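Local coordinates for pyridine nucleotide-disulfide oxidoreductase-like protein (Myceliophthora thermophila, PDB 5MQ6), which catalyses Baeyer-Villiger oxidation with FAD and NADPH, inserting one oxygen atom beside the carbonyl of bulky polycyclic and other ketones to give esters or lactones, at residues L84-L92 with G116-W124; L130-P141 with S152-H163. All blocks are in the same frame, centred on the assembly; numbering follows the deposited sequence. Where two conformers were deposited one is given.

Contact 1: L84-L92 with G116-W124; sequences LGAGYGGLL and GGFGGTWWW. With FAD (flavin-adenine dinucleotide), chain B.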
loop_
_atom_site.group_PDB
_atom_site.type_symbol
_atom_site.label_atom_id
_atom_site.label_comp_id
_atom_site.label_asym_id
_atom_site.label_seq_id
_atom_site.Cartn_x
_atom_site.Cartn_y
_atom_site.Cartn_z
ATOM N N LEU A 84 -12.529 -9.817 3.479
ATOM C CA LEU A 84 -11.674 -9.317 4.545
ATOM C C LEU A 84 -11.137 -8.001 4.061
ATOM O O LEU A 84 -10.442 -7.927 3.035
ATOM C CB LEU A 84 -10.538 -10.289 4.853
ATOM C CG LEU A 84 -9.676 -10.127 6.098
ATOM C CD1 LEU A 84 -8.920 -11.400 6.439
ATOM C CD2 LEU A 84 -8.592 -9.108 5.847
ATOM N N GLY A 85 -11.547 -6.950 4.760
ATOM C CA GLY A 85 -11.232 -5.615 4.405
ATOM C C GLY A 85 -12.423 -4.823 3.882
ATOM O O GLY A 85 -13.083 -5.275 2.972
ATOM N N ALA A 86 -12.595 -3.626 4.416
ATOM C CA ALA A 86 -13.654 -2.736 4.119
ATOM C C ALA A 86 -13.085 -1.371 3.641
ATOM O O ALA A 86 -13.766 -0.327 3.663
ATOM C CB ALA A 86 -14.502 -2.592 5.353
ATOM N N GLY A 87 -11.847 -1.402 3.140
ATOM C CA GLY A 87 -11.314 -0.247 2.453
ATOM C C GLY A 87 -11.825 -0.224 1.012
ATOM O O GLY A 87 -12.775 -0.928 0.668
ATOM N N TYR A 88 -11.202 0.605 0.168
ATOM C CA TYR A 88 -11.587 0.710 -1.247
ATOM C C TYR A 88 -11.533 -0.640 -1.950
ATOM O O TYR A 88 -12.361 -0.935 -2.802
ATOM C CB TYR A 88 -10.751 1.724 -2.031
ATOM C CG TYR A 88 -11.055 3.162 -1.722
ATOM C CD1 TYR A 88 -12.289 3.584 -1.226
ATOM C CD2 TYR A 88 -10.116 4.158 -1.984
ATOM C CE1 TYR A 88 -12.535 4.962 -0.960
ATOM C CE2 TYR A 88 -10.390 5.479 -1.749
ATOM C CZ TYR A 88 -11.592 5.889 -1.247
ATOM O OH TYR A 88 -11.848 7.223 -1.081
ATOM N N GLY A 89 -10.574 -1.462 -1.607
ATOM C CA GLY A 89 -10.521 -2.783 -2.191
ATOM C C GLY A 89 -11.681 -3.693 -1.885
ATOM O O GLY A 89 -12.267 -4.269 -2.773
ATOM N N GLY A 90 -11.981 -3.879 -0.615
ATOM C CA GLY A 90 -13.127 -4.666 -0.263
ATOM C C GLY A 90 -14.435 -4.093 -0.733
ATOM O O GLY A 90 -15.358 -4.844 -1.103
ATOM N N LEU A 91 -14.550 -2.764 -0.682
ATOM C CA LEU A 91 -15.729 -2.139 -1.275
ATOM C C LEU A 91 -15.893 -2.475 -2.768
ATOM O O LEU A 91 -17.004 -2.758 -3.198
ATOM C CB LEU A 91 -15.731 -0.646 -1.068
ATOM C CG LEU A 91 -15.957 -0.154 0.364
ATOM C CD1 LEU A 91 -15.543 1.300 0.388
ATOM C CD2 LEU A 91 -17.421 -0.365 0.734
ATOM N N LEU A 92 -14.811 -2.371 -3.545
ATOM C CA LEU A 92 -14.862 -2.778 -4.934
ATOM C C LEU A 92 -15.296 -4.209 -5.113
ATOM O O LEU A 92 -16.098 -4.526 -6.018
ATOM C CB LEU A 92 -13.504 -2.578 -5.577
ATOM C CG LEU A 92 -13.348 -1.174 -6.084
ATOM C CD1 LEU A 92 -11.817 -0.921 -6.411
ATOM C CD2 LEU A 92 -14.260 -0.977 -7.345
ATOM N N GLY A 116 -12.746 0.491 12.694
ATOM C CA GLY A 116 -14.079 0.789 13.284
ATOM C C GLY A 116 -15.166 1.195 12.311
ATOM O O GLY A 116 -16.355 1.457 12.679
ATOM N N GLY A 117 -14.804 1.238 11.039
ATOM C CA GLY A 117 -15.739 1.634 10.025
ATOM C C GLY A 117 -15.098 1.450 8.645
ATOM O O GLY A 117 -13.990 0.950 8.532
ATOM N N PHE A 118 -15.819 1.876 7.617
ATOM C CA PHE A 118 -15.362 1.735 6.237
ATOM C C PHE A 118 -14.177 2.639 5.938
ATOM O O PHE A 118 -14.008 3.693 6.566
ATOM C CB PHE A 118 -16.474 2.049 5.241
ATOM C CG PHE A 118 -17.616 1.085 5.299
ATOM C CD1 PHE A 118 -17.509 -0.128 4.630
ATOM C CD2 PHE A 118 -18.802 1.388 5.967
ATOM C CE1 PHE A 118 -18.521 -1.054 4.628
ATOM C CE2 PHE A 118 -19.900 0.449 5.946
ATOM C CZ PHE A 118 -19.710 -0.773 5.282
ATOM N N GLY A 119 -13.385 2.235 4.956
ATOM C CA GLY A 119 -12.354 3.127 4.444
ATOM C C GLY A 119 -10.931 2.590 4.417
ATOM O O GLY A 119 -10.138 3.105 3.690
ATOM N N GLY A 120 -10.625 1.558 5.223
ATOM C CA GLY A 120 -9.289 1.030 5.330
ATOM C C GLY A 120 -8.257 2.136 5.665
ATOM O O GLY A 120 -8.390 2.865 6.678
ATOM N N THR A 121 -7.241 2.235 4.825
ATOM C CA THR A 121 -6.307 3.344 4.856
ATOM C C THR A 121 -6.907 4.707 5.301
ATOM O O THR A 121 -6.310 5.387 6.148
ATOM C CB THR A 121 -5.685 3.516 3.454
ATOM O OG1 THR A 121 -4.964 2.325 3.079
ATOM C CG2 THR A 121 -4.722 4.704 3.417
ATOM N N TRP A 122 -8.034 5.066 4.681
ATOM C CA TRP A 122 -8.717 6.356 4.901
ATOM C C TRP A 122 -9.561 6.416 6.203
ATOM O O TRP A 122 -10.041 7.500 6.576
ATOM C CB TRP A 122 -9.547 6.768 3.640
ATOM C CG TRP A 122 -8.651 6.661 2.430
ATOM C CD1 TRP A 122 -8.740 5.780 1.438
ATOM C CD2 TRP A 122 -7.431 7.383 2.215
ATOM N NE1 TRP A 122 -7.650 5.895 0.574
ATOM C CE2 TRP A 122 -6.839 6.877 1.033
ATOM C CE3 TRP A 122 -6.771 8.388 2.916
ATOM C CZ2 TRP A 122 -5.642 7.349 0.528
ATOM C CZ3 TRP A 122 -5.587 8.889 2.389
ATOM C CH2 TRP A 122 -5.024 8.354 1.208
ATOM N N TRP A 123 -9.790 5.246 6.809
ATOM C CA TRP A 123 -10.360 5.144 8.155
ATOM C C TRP A 123 -9.226 5.417 9.159
ATOM O O TRP A 123 -9.372 6.210 10.033
ATOM C CB TRP A 123 -10.965 3.738 8.467
ATOM C CG TRP A 123 -11.345 3.657 9.867
ATOM C CD1 TRP A 123 -10.542 3.267 10.913
ATOM C CD2 TRP A 123 -12.596 4.079 10.457
ATOM N NE1 TRP A 123 -11.227 3.446 12.103
ATOM C CE2 TRP A 123 -12.460 3.966 11.861
ATOM C CE3 TRP A 123 -13.764 4.592 9.949
ATOM C CZ2 TRP A 123 -13.521 4.225 12.763
ATOM C CZ3 TRP A 123 -14.842 4.859 10.845
ATOM C CH2 TRP A 123 -14.677 4.702 12.244
ATOM N N TRP A 124 -8.121 4.703 9.041
ATOM C CA TRP A 124 -7.062 4.757 10.041
ATOM C C TRP A 124 -6.239 6.050 10.067
ATOM O O TRP A 124 -6.005 6.619 11.104
ATOM C CB TRP A 124 -6.151 3.598 9.850
ATOM C CG TRP A 124 -6.711 2.223 10.041
ATOM C CD1 TRP A 124 -6.957 1.328 9.077
ATOM C CD2 TRP A 124 -6.920 1.517 11.290
ATOM N NE1 TRP A 124 -7.380 0.144 9.612
ATOM C CE2 TRP A 124 -7.347 0.232 10.970
ATOM C CE3 TRP A 124 -6.822 1.865 12.614
ATOM C CZ2 TRP A 124 -7.696 -0.699 11.931
ATOM C CZ3 TRP A 124 -7.145 0.912 13.586
ATOM C CH2 TRP A 124 -7.564 -0.349 13.230
HETATM P PA FAD B . -6.641 -1.080 2.984
HETATM O O1A FAD B . -5.345 -1.248 3.704
HETATM O O2A FAD B . -7.158 0.298 2.613
HETATM O O5B FAD B . -7.785 -1.795 3.855
HETATM C C5B FAD B . -7.582 -3.075 4.350
HETATM C C4B FAD B . -8.232 -3.168 5.716
HETATM O O4B FAD B . -8.195 -4.556 6.095
HETATM C C3B FAD B . -7.551 -2.387 6.837
HETATM O O3B FAD B . -8.516 -1.718 7.607
HETATM C C2B FAD B . -6.876 -3.452 7.656
HETATM O O2B FAD B . -6.750 -3.095 9.011
HETATM C C1B FAD B . -7.811 -4.623 7.443
HETATM N N9A FAD B . -7.198 -5.894 7.739
HETATM C C8A FAD B . -6.021 -6.368 7.240
HETATM N N7A FAD B . -5.789 -7.556 7.789
HETATM C C5A FAD B . -6.770 -7.871 8.652
HETATM C C6A FAD B . -7.073 -9.033 9.507
HETATM N N6A FAD B . -6.315 -10.101 9.646
HETATM N N1A FAD B . -8.216 -8.940 10.134
HETATM C C2A FAD B . -9.031 -7.861 10.062
HETATM N N3A FAD B . -8.857 -6.776 9.343
HETATM C C4A FAD B . -7.690 -6.750 8.627
HETATM N N1 FAD B . -2.133 4.368 -2.799
HETATM C C2 FAD B . -2.373 5.014 -3.987
HETATM O O2 FAD B . -2.509 4.379 -5.025
HETATM N N3 FAD B . -2.461 6.351 -4.031
HETATM C C4 FAD B . -2.312 7.072 -2.909
HETATM O O4 FAD B . -2.411 8.287 -3.012
HETATM C C4X FAD B . -2.051 6.480 -1.585
HETATM N N5 FAD B . -1.868 7.184 -0.419
HETATM C C5X FAD B . -1.633 6.491 0.723
HETATM C C6 FAD B . -1.419 7.213 1.995
HETATM C C7 FAD B . -1.167 6.370 3.180
HETATM C C7M FAD B . -0.941 7.001 4.535
HETATM C C8 FAD B . -1.102 4.881 3.115
HETATM C C8M FAD B . -0.848 3.997 4.335
HETATM C C9 FAD B . -1.295 4.243 1.906
HETATM C C9A FAD B . -1.555 4.988 0.721
HETATM N N10 FAD B . -1.719 4.282 -0.483
HETATM C C10 FAD B . -1.994 5.017 -1.640
HETATM C "C1'" FAD B . -1.728 2.803 -0.550
HETATM C "C2'" FAD B . -3.167 2.360 -0.055
HETATM O "O2'" FAD B . -3.021 1.378 0.981
HETATM C "C3'" FAD B . -4.119 1.844 -1.189
HETATM O "O3'" FAD B . -4.298 2.881 -2.157
HETATM C "C4'" FAD B . -5.571 1.485 -0.791
HETATM O "O4'" FAD B . -6.219 2.427 0.175
HETATM C "C5'" FAD B . -5.627 0.036 -0.265
HETATM O "O5'" FAD B . -7.029 -0.377 -0.299
HETATM P P FAD B . -7.257 -1.864 0.303
HETATM O O1P FAD B . -8.793 -1.917 0.637
HETATM O O2P FAD B . -6.566 -2.830 -0.669
HETATM O O3P FAD B . -6.331 -1.940 1.663
HETATM O O HOH W 1 -8.787 1.962 1.324
#
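Gly-119 N donates to Ala-86 O at 2.9 Å in a nearly straight bond (174°). Beside this bond the two backbones meet glycine to glycine, with Gly-87 CA 3.4 Å from Gly-120 N. The FAD diphosphate lies close by, with Gly-120 CA 3.5 Å from FAD O5B. The side chains of Tyr-88 and Trp-122 cross at about a right angle, their rings meeting obliquely at 41°. Tyr-88 CE2 lies 3.6 Å from Trp-122 CD1. On the other flank, Leu-91 CD2 and Ala-86 CB both pack on Phe-118 CD1.

The diphosphate is gripped from both segments. Gly-89 N donates to FAD O1P (2.9 Å) and Thr-121 N to FAD O2A (2.9 Å). A water accepts from Tyr-88 N and lies within bonding distance of Gly-119 O, FAD O2A and FAD O4', more acceptors than it may have protons for. Trp-124 CG stands opposite the carbonyl carbon (chi1 -63°), which turns NE1 to the ribose, where it donates to FAD O3B (3.0 Å).

Gly-85, Gly-87 and Gly-90 match the GxGxxG pattern of a Rossmann-type dinucleotide fold, in the turn and first helical residues between strand 78-84 and helix 88-99. The helix N-terminus faces the phosphates. Asp-113, just after the neighbouring parallel strand 109-112, accepts from Ala-86 N. Helix 157-170 covers Tyr-88, Phe-118 and Trp-122.

Contact 2: L130-P141 with S152-H163; sequences LHCDVESYSYMP and SKYAAGPELLEH. With FAD (flavin-adenine dinucleotide), chain B.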
loop_
_atom_site.group_PDB
_atom_site.type_symbol
_atom_site.label_atom_id
_atom_site.label_comp_id
_atom_site.label_asym_id
_atom_site.label_seq_id
_atom_site.Cartn_x
_atom_site.Cartn_y
_atom_site.Cartn_z
ATOM N N LEU A 130 -3.034 15.066 5.408
ATOM C CA LEU A 130 -3.137 13.879 4.596
ATOM C C LEU A 130 -3.906 14.104 3.306
ATOM O O LEU A 130 -4.998 14.621 3.298
ATOM C CB LEU A 130 -3.737 12.739 5.381
ATOM C CG LEU A 130 -4.183 11.449 4.632
ATOM C CD1 LEU A 130 -2.979 10.642 4.240
ATOM C CD2 LEU A 130 -5.083 10.628 5.585
ATOM N N HIS A 131 -3.283 13.706 2.216
ATOM C CA HIS A 131 -3.881 13.681 0.911
ATOM C C HIS A 131 -3.442 12.427 0.150
ATOM O O HIS A 131 -2.364 11.900 0.389
ATOM C CB HIS A 131 -3.404 14.895 0.069
ATOM C CG HIS A 131 -3.950 16.205 0.532
ATOM N ND1 HIS A 131 -3.520 16.811 1.695
ATOM C CD2 HIS A 131 -4.918 17.003 0.019
ATOM C CE1 HIS A 131 -4.168 17.951 1.855
ATOM N NE2 HIS A 131 -5.025 18.092 0.855
ATOM N N CYS A 132 -4.257 11.930 -0.752
ATOM C CA CYS A 132 -3.850 10.922 -1.715
ATOM C C CYS A 132 -2.762 11.596 -2.590
ATOM O O CYS A 132 -2.879 12.787 -2.878
ATOM C CB CYS A 132 -5.087 10.468 -2.550
ATOM S SG CYS A 132 -6.041 11.646 -3.584
ATOM N N ASP A 133 -1.765 10.848 -2.997
ATOM C CA ASP A 133 -0.639 11.311 -3.826
ATOM C C ASP A 133 -0.873 11.091 -5.297
ATOM O O ASP A 133 -0.161 11.685 -6.112
ATOM C CB ASP A 133 0.725 10.741 -3.314
ATOM C CG ASP A 133 0.795 9.148 -3.350
ATOM O OD1 ASP A 133 -0.160 8.531 -3.952
ATOM O OD2 ASP A 133 1.808 8.521 -2.816
ATOM N N VAL A 134 -1.925 10.341 -5.665
ATOM C CA VAL A 134 -2.333 10.197 -7.026
ATOM C C VAL A 134 -3.536 11.142 -7.228
ATOM O O VAL A 134 -4.386 11.272 -6.318
ATOM C CB VAL A 134 -2.736 8.756 -7.300
ATOM C CG1 VAL A 134 -3.417 8.567 -8.624
ATOM C CG2 VAL A 134 -1.485 7.932 -7.228
ATOM N N GLU A 135 -3.622 11.758 -8.402
ATOM C CA GLU A 135 -4.836 12.528 -8.766
ATOM C C GLU A 135 -6.148 11.854 -8.303
ATOM O O GLU A 135 -6.428 10.709 -8.665
ATOM C CB GLU A 135 -4.899 12.706 -10.284
ATOM C CG GLU A 135 -5.995 13.639 -10.825
ATOM C CD GLU A 135 -6.212 13.496 -12.274
ATOM O OE1 GLU A 135 -6.699 12.373 -12.645
ATOM O OE2 GLU A 135 -5.943 14.515 -13.047
ATOM N N SER A 136 -6.983 12.633 -7.629
ATOM C CA SER A 136 -8.307 12.230 -7.171
ATOM C C SER A 136 -9.168 11.589 -8.256
ATOM O O SER A 136 -9.846 10.538 -7.992
ATOM C CB SER A 136 -8.989 13.435 -6.524
ATOM O OG SER A 136 -9.446 14.284 -7.525
ATOM N N TYR A 137 -9.165 12.178 -9.464
ATOM C CA TYR A 137 -10.005 11.696 -10.573
ATOM C C TYR A 137 -9.567 10.299 -11.056
ATOM O O TYR A 137 -10.344 9.556 -11.622
ATOM C CB TYR A 137 -10.126 12.711 -11.787
ATOM C CG TYR A 137 -10.103 14.218 -11.362
ATOM C CD1 TYR A 137 -11.048 14.719 -10.461
ATOM C CD2 TYR A 137 -9.105 15.062 -11.793
ATOM C CE1 TYR A 137 -10.989 16.030 -9.991
ATOM C CE2 TYR A 137 -9.020 16.355 -11.359
ATOM C CZ TYR A 137 -9.977 16.864 -10.483
ATOM O OH TYR A 137 -9.904 18.159 -10.052
ATOM N N SER A 138 -8.310 9.972 -10.827
ATOM C CA SER A 138 -7.728 8.686 -11.192
ATOM C C SER A 138 -7.786 7.671 -10.076
ATOM O O SER A 138 -7.876 6.475 -10.342
ATOM C CB SER A 138 -6.285 8.938 -11.682
ATOM O OG SER A 138 -6.387 9.611 -12.991
ATOM N N TYR A 139 -7.783 8.155 -8.833
ATOM C CA TYR A 139 -7.642 7.326 -7.647
ATOM C C TYR A 139 -8.965 6.928 -7.005
ATOM O O TYR A 139 -9.172 5.760 -6.708
ATOM C CB TYR A 139 -6.755 8.003 -6.618
ATOM C CG TYR A 139 -6.629 7.157 -5.381
ATOM C CD1 TYR A 139 -5.857 6.014 -5.386
ATOM C CD2 TYR A 139 -7.240 7.538 -4.209
ATOM C CE1 TYR A 139 -5.748 5.219 -4.232
ATOM C CE2 TYR A 139 -7.177 6.787 -3.068
ATOM C CZ TYR A 139 -6.446 5.602 -3.075
ATOM O OH TYR A 139 -6.381 4.860 -1.919
ATOM N N MET A 140 -9.862 7.891 -6.775
ATOM C CA MET A 140 -11.122 7.581 -6.087
ATOM C C MET A 140 -11.944 6.581 -6.929
ATOM O O MET A 140 -12.168 6.782 -8.096
ATOM C CB MET A 140 -11.883 8.833 -5.767
ATOM C CG MET A 140 -11.005 9.833 -4.976
ATOM S SD MET A 140 -11.870 11.356 -4.531
ATOM C CE MET A 140 -13.063 10.787 -3.311
ATOM N N PRO A 141 -12.310 5.464 -6.377
ATOM C CA PRO A 141 -13.091 4.509 -7.132
ATOM C C PRO A 141 -14.495 4.902 -7.454
ATOM O O PRO A 141 -15.140 5.619 -6.695
ATOM C CB PRO A 141 -13.217 3.298 -6.222
ATOM C CG PRO A 141 -12.535 3.624 -4.962
ATOM C CD PRO A 141 -11.861 4.963 -5.072
ATOM N N SER A 152 -10.938 18.805 -5.458
ATOM C CA SER A 152 -9.568 19.220 -5.841
ATOM C C SER A 152 -8.858 18.159 -6.705
ATOM O O SER A 152 -9.369 16.994 -6.915
ATOM C CB SER A 152 -8.756 19.463 -4.598
ATOM O OG SER A 152 -9.388 20.450 -3.786
ATOM N N LYS A 153 -7.690 18.560 -7.198
ATOM C CA LYS A 153 -6.822 17.649 -7.952
ATOM C C LYS A 153 -6.320 16.444 -7.126
ATOM O O LYS A 153 -6.173 15.416 -7.671
ATOM C CB LYS A 153 -5.624 18.330 -8.610
ATOM C CG LYS A 153 -4.947 17.385 -9.619
ATOM C CD LYS A 153 -4.529 18.069 -10.899
ATOM C CE LYS A 153 -3.682 17.249 -11.839
ATOM N NZ LYS A 153 -4.468 16.828 -13.071
ATOM N N TYR A 154 -6.032 16.662 -5.863
ATOM C CA TYR A 154 -5.591 15.712 -4.891
ATOM C C TYR A 154 -6.590 15.805 -3.720
ATOM O O TYR A 154 -6.801 16.876 -3.103
ATOM C CB TYR A 154 -4.182 16.021 -4.441
ATOM C CG TYR A 154 -3.277 16.063 -5.670
ATOM C CD1 TYR A 154 -3.002 14.857 -6.411
ATOM C CD2 TYR A 154 -2.806 17.269 -6.179
ATOM C CE1 TYR A 154 -2.277 14.875 -7.579
ATOM C CE2 TYR A 154 -2.116 17.282 -7.389
ATOM C CZ TYR A 154 -1.814 16.106 -8.050
ATOM O OH TYR A 154 -1.125 16.123 -9.206
ATOM N N ALA A 155 -7.173 14.667 -3.392
ATOM C CA ALA A 155 -8.120 14.572 -2.276
ATOM C C ALA A 155 -7.483 14.527 -0.917
ATOM O O ALA A 155 -6.504 13.811 -0.684
ATOM C CB ALA A 155 -9.019 13.311 -2.464
ATOM N N ALA A 156 -8.098 15.234 0.034
ATOM C CA ALA A 156 -7.713 15.140 1.460
ATOM C C ALA A 156 -8.430 13.909 2.147
ATOM O O ALA A 156 -9.412 13.393 1.636
ATOM C CB ALA A 156 -8.037 16.425 2.190
ATOM N N GLY A 157 -7.860 13.444 3.253
ATOM C CA GLY A 157 -8.367 12.337 4.026
ATOM C C GLY A 157 -9.863 12.333 4.142
ATOM O O GLY A 157 -10.506 11.348 3.741
ATOM N N PRO A 158 -10.439 13.406 4.703
ATOM C CA PRO A 158 -11.870 13.468 4.943
ATOM C C PRO A 158 -12.709 13.254 3.739
ATOM O O PRO A 158 -13.714 12.567 3.826
ATOM C CB PRO A 158 -12.061 14.887 5.474
ATOM C CG PRO A 158 -10.800 15.082 6.293
ATOM C CD PRO A 158 -9.729 14.497 5.413
ATOM N N GLU A 159 -12.325 13.826 2.608
ATOM C CA GLU A 159 -13.044 13.581 1.391
ATOM C C GLU A 159 -12.942 12.080 0.970
ATOM O O GLU A 159 -13.902 11.507 0.405
ATOM C CB GLU A 159 -12.488 14.478 0.328
ATOM C CG GLU A 159 -13.155 14.290 -0.974
ATOM C CD GLU A 159 -12.779 15.318 -2.007
ATOM O OE1 GLU A 159 -11.634 15.798 -1.877
ATOM O OE2 GLU A 159 -13.626 15.556 -2.940
ATOM N N LEU A 160 -11.796 11.482 1.268
ATOM C CA LEU A 160 -11.545 10.099 0.931
ATOM C C LEU A 160 -12.341 9.135 1.758
ATOM O O LEU A 160 -12.898 8.149 1.238
ATOM C CB LEU A 160 -10.047 9.723 0.982
ATOM C CG LEU A 160 -9.331 10.413 -0.172
ATOM C CD1 LEU A 160 -7.846 10.493 0.058
ATOM C CD2 LEU A 160 -9.615 9.825 -1.469
ATOM N N LEU A 161 -12.385 9.427 3.034
ATOM C CA LEU A 161 -13.193 8.658 3.949
ATOM C C LEU A 161 -14.719 8.799 3.651
ATOM O O LEU A 161 -15.486 7.779 3.586
ATOM C CB LEU A 161 -12.816 9.042 5.357
ATOM C CG LEU A 161 -13.627 8.447 6.496
ATOM C CD1 LEU A 161 -13.418 6.945 6.479
ATOM C CD2 LEU A 161 -13.092 8.936 7.857
ATOM N N GLU A 162 -15.146 10.033 3.398
ATOM C CA GLU A 162 -16.527 10.253 3.082
ATOM C C GLU A 162 -16.931 9.462 1.794
ATOM O O GLU A 162 -18.038 8.943 1.691
ATOM C CB GLU A 162 -16.809 11.762 2.999
ATOM C CG GLU A 162 -18.112 12.147 2.290
ATOM C CD GLU A 162 -18.192 13.671 2.051
ATOM O OE1 GLU A 162 -18.107 14.171 0.896
ATOM O OE2 GLU A 162 -18.289 14.397 3.039
ATOM N N HIS A 163 -16.025 9.354 0.828
ATOM C CA HIS A 163 -16.330 8.635 -0.383
ATOM C C HIS A 163 -16.524 7.122 -0.142
ATOM O O HIS A 163 -17.421 6.518 -0.769
ATOM C CB HIS A 163 -15.302 8.873 -1.424
ATOM C CG HIS A 163 -15.639 8.270 -2.741
ATOM N ND1 HIS A 163 -16.737 8.671 -3.492
ATOM C CD2 HIS A 163 -14.983 7.359 -3.496
ATOM C CE1 HIS A 163 -16.747 8.032 -4.646
ATOM N NE2 HIS A 163 -15.683 7.244 -4.688
HETATM P PA FAD B . -6.641 -1.080 2.984
HETATM O O1A FAD B . -5.345 -1.248 3.704
HETATM O O2A FAD B . -7.158 0.298 2.613
HETATM O O5B FAD B . -7.785 -1.795 3.855
HETATM C C5B FAD B . -7.582 -3.075 4.350
HETATM C C4B FAD B . -8.232 -3.168 5.716
HETATM O O4B FAD B . -8.195 -4.556 6.095
HETATM C C3B FAD B . -7.551 -2.387 6.837
HETATM O O3B FAD B . -8.516 -1.718 7.607
HETATM C C2B FAD B . -6.876 -3.452 7.656
HETATM O O2B FAD B . -6.750 -3.095 9.011
HETATM C C1B FAD B . -7.811 -4.623 7.443
HETATM N N9A FAD B . -7.198 -5.894 7.739
HETATM C C8A FAD B . -6.021 -6.368 7.240
HETATM N N7A FAD B . -5.789 -7.556 7.789
HETATM C C5A FAD B . -6.770 -7.871 8.652
HETATM C C6A FAD B . -7.073 -9.033 9.507
HETATM N N6A FAD B . -6.315 -10.101 9.646
HETATM N N1A FAD B . -8.216 -8.940 10.134
HETATM C C2A FAD B . -9.031 -7.861 10.062
HETATM N N3A FAD B . -8.857 -6.776 9.343
HETATM C C4A FAD B . -7.690 -6.750 8.627
HETATM N N1 FAD B . -2.133 4.368 -2.799
HETATM C C2 FAD B . -2.373 5.014 -3.987
HETATM O O2 FAD B . -2.509 4.379 -5.025
HETATM N N3 FAD B . -2.461 6.351 -4.031
HETATM C C4 FAD B . -2.312 7.072 -2.909
HETATM O O4 FAD B . -2.411 8.287 -3.012
HETATM C C4X FAD B . -2.051 6.480 -1.585
HETATM N N5 FAD B . -1.868 7.184 -0.419
HETATM C C5X FAD B . -1.633 6.491 0.723
HETATM C C6 FAD B . -1.419 7.213 1.995
HETATM C C7 FAD B . -1.167 6.370 3.180
HETATM C C7M FAD B . -0.941 7.001 4.535
HETATM C C8 FAD B . -1.102 4.881 3.115
HETATM C C8M FAD B . -0.848 3.997 4.335
HETATM C C9 FAD B . -1.295 4.243 1.906
HETATM C C9A FAD B . -1.555 4.988 0.721
HETATM N N10 FAD B . -1.719 4.282 -0.483
HETATM C C10 FAD B . -1.994 5.017 -1.640
HETATM C "C1'" FAD B . -1.728 2.803 -0.550
HETATM C "C2'" FAD B . -3.167 2.360 -0.055
HETATM O "O2'" FAD B . -3.021 1.378 0.981
HETATM C "C3'" FAD B . -4.119 1.844 -1.189
HETATM O "O3'" FAD B . -4.298 2.881 -2.157
HETATM C "C4'" FAD B . -5.571 1.485 -0.791
HETATM O "O4'" FAD B . -6.219 2.427 0.175
HETATM C "C5'" FAD B . -5.627 0.036 -0.265
HETATM O "O5'" FAD B . -7.029 -0.377 -0.299
HETATM P P FAD B . -7.257 -1.864 0.303
HETATM O O1P FAD B . -8.793 -1.917 0.637
HETATM O O2P FAD B . -6.566 -2.830 -0.669
HETATM O O3P FAD B . -6.331 -1.940 1.663
#
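This contact belongs to the flavin end of the FAD site, where the loop and short helix of 130-141 pack on the extended residues 152-156 and the start of helix 157-170. A single antiparallel beta bridge pairs His-131 with Ala-156. Cys-132 N donates to Ala-155 O (2.9 Å) and Gly-157 N to Leu-130 O. Ala-156 CB makes a CH-pi contact over one face of the His-131 ring.

Further along, Ser-136 bonds twice. Its N donates to Lys-153 O, and its OG donates to Ser-152 O (2.8 Å) in the carbonyl plane. With chi1 at 77°, OG lies between the backbone N and the carbonyl carbon, on the side of the Ser-152 carbonyl. Lys-153 bends at chi2 and chi4 to bring NZ to the anti lone pair of Glu-135 OE2 (2.7 Å). Arg-332 is a second salt-bridge partner of that oxygen, and Ser-138 OG holds Glu-135 OE1. The edge of the Tyr-154 ring meets the backbone of Val-134 and Glu-135.

Met-140 CG packs on Leu-160 CD2, while its methyl CE reaches His-163 CB (3.5 Å). His-163 NE2 donates to Pro-141 O (2.6 Å, 174°), in both the ring plane and the carbonyl plane. This fixes the ring's rotation.

Segment 130-141 also holds the cofactor. Asp-133 N donates to FAD O4 (2.6 Å), and Tyr-139 OH shares a hydrogen bond with FAD O3' (2.9 Å). FAD C4 lies over one face of the Tyr-139 ring, toward its rim. Helix 328-340 touches Val-134, Tyr-137 and Ser-138, and helix 88-99 meets Pro-141 and His-163 through Tyr-88.

How the contacts relate
The two contacts come in series along the chain: contact 1 closes at residue 124 before contact 2 opens at 130. Their centres are about 14 Å apart, and all four segments belong to the FAD-binding, Rossmann-type part of the protein. Contact 1 holds mainly the diphosphate and ribose but also reaches the ribityl chain and flavin; contact 2 serves the flavin and ribityl chain. They also touch directly. Tyr-88 OH probably bonds to Leu-160 O (2.7 Å), and Trp-122 NE1 to Tyr-139 OH (3.0 Å). Leu-161 packs on the backbone of 116-124. Helices 88-99 and 157-170 and the short helices 121-124 and 136-139 thus line one continuous FAD site.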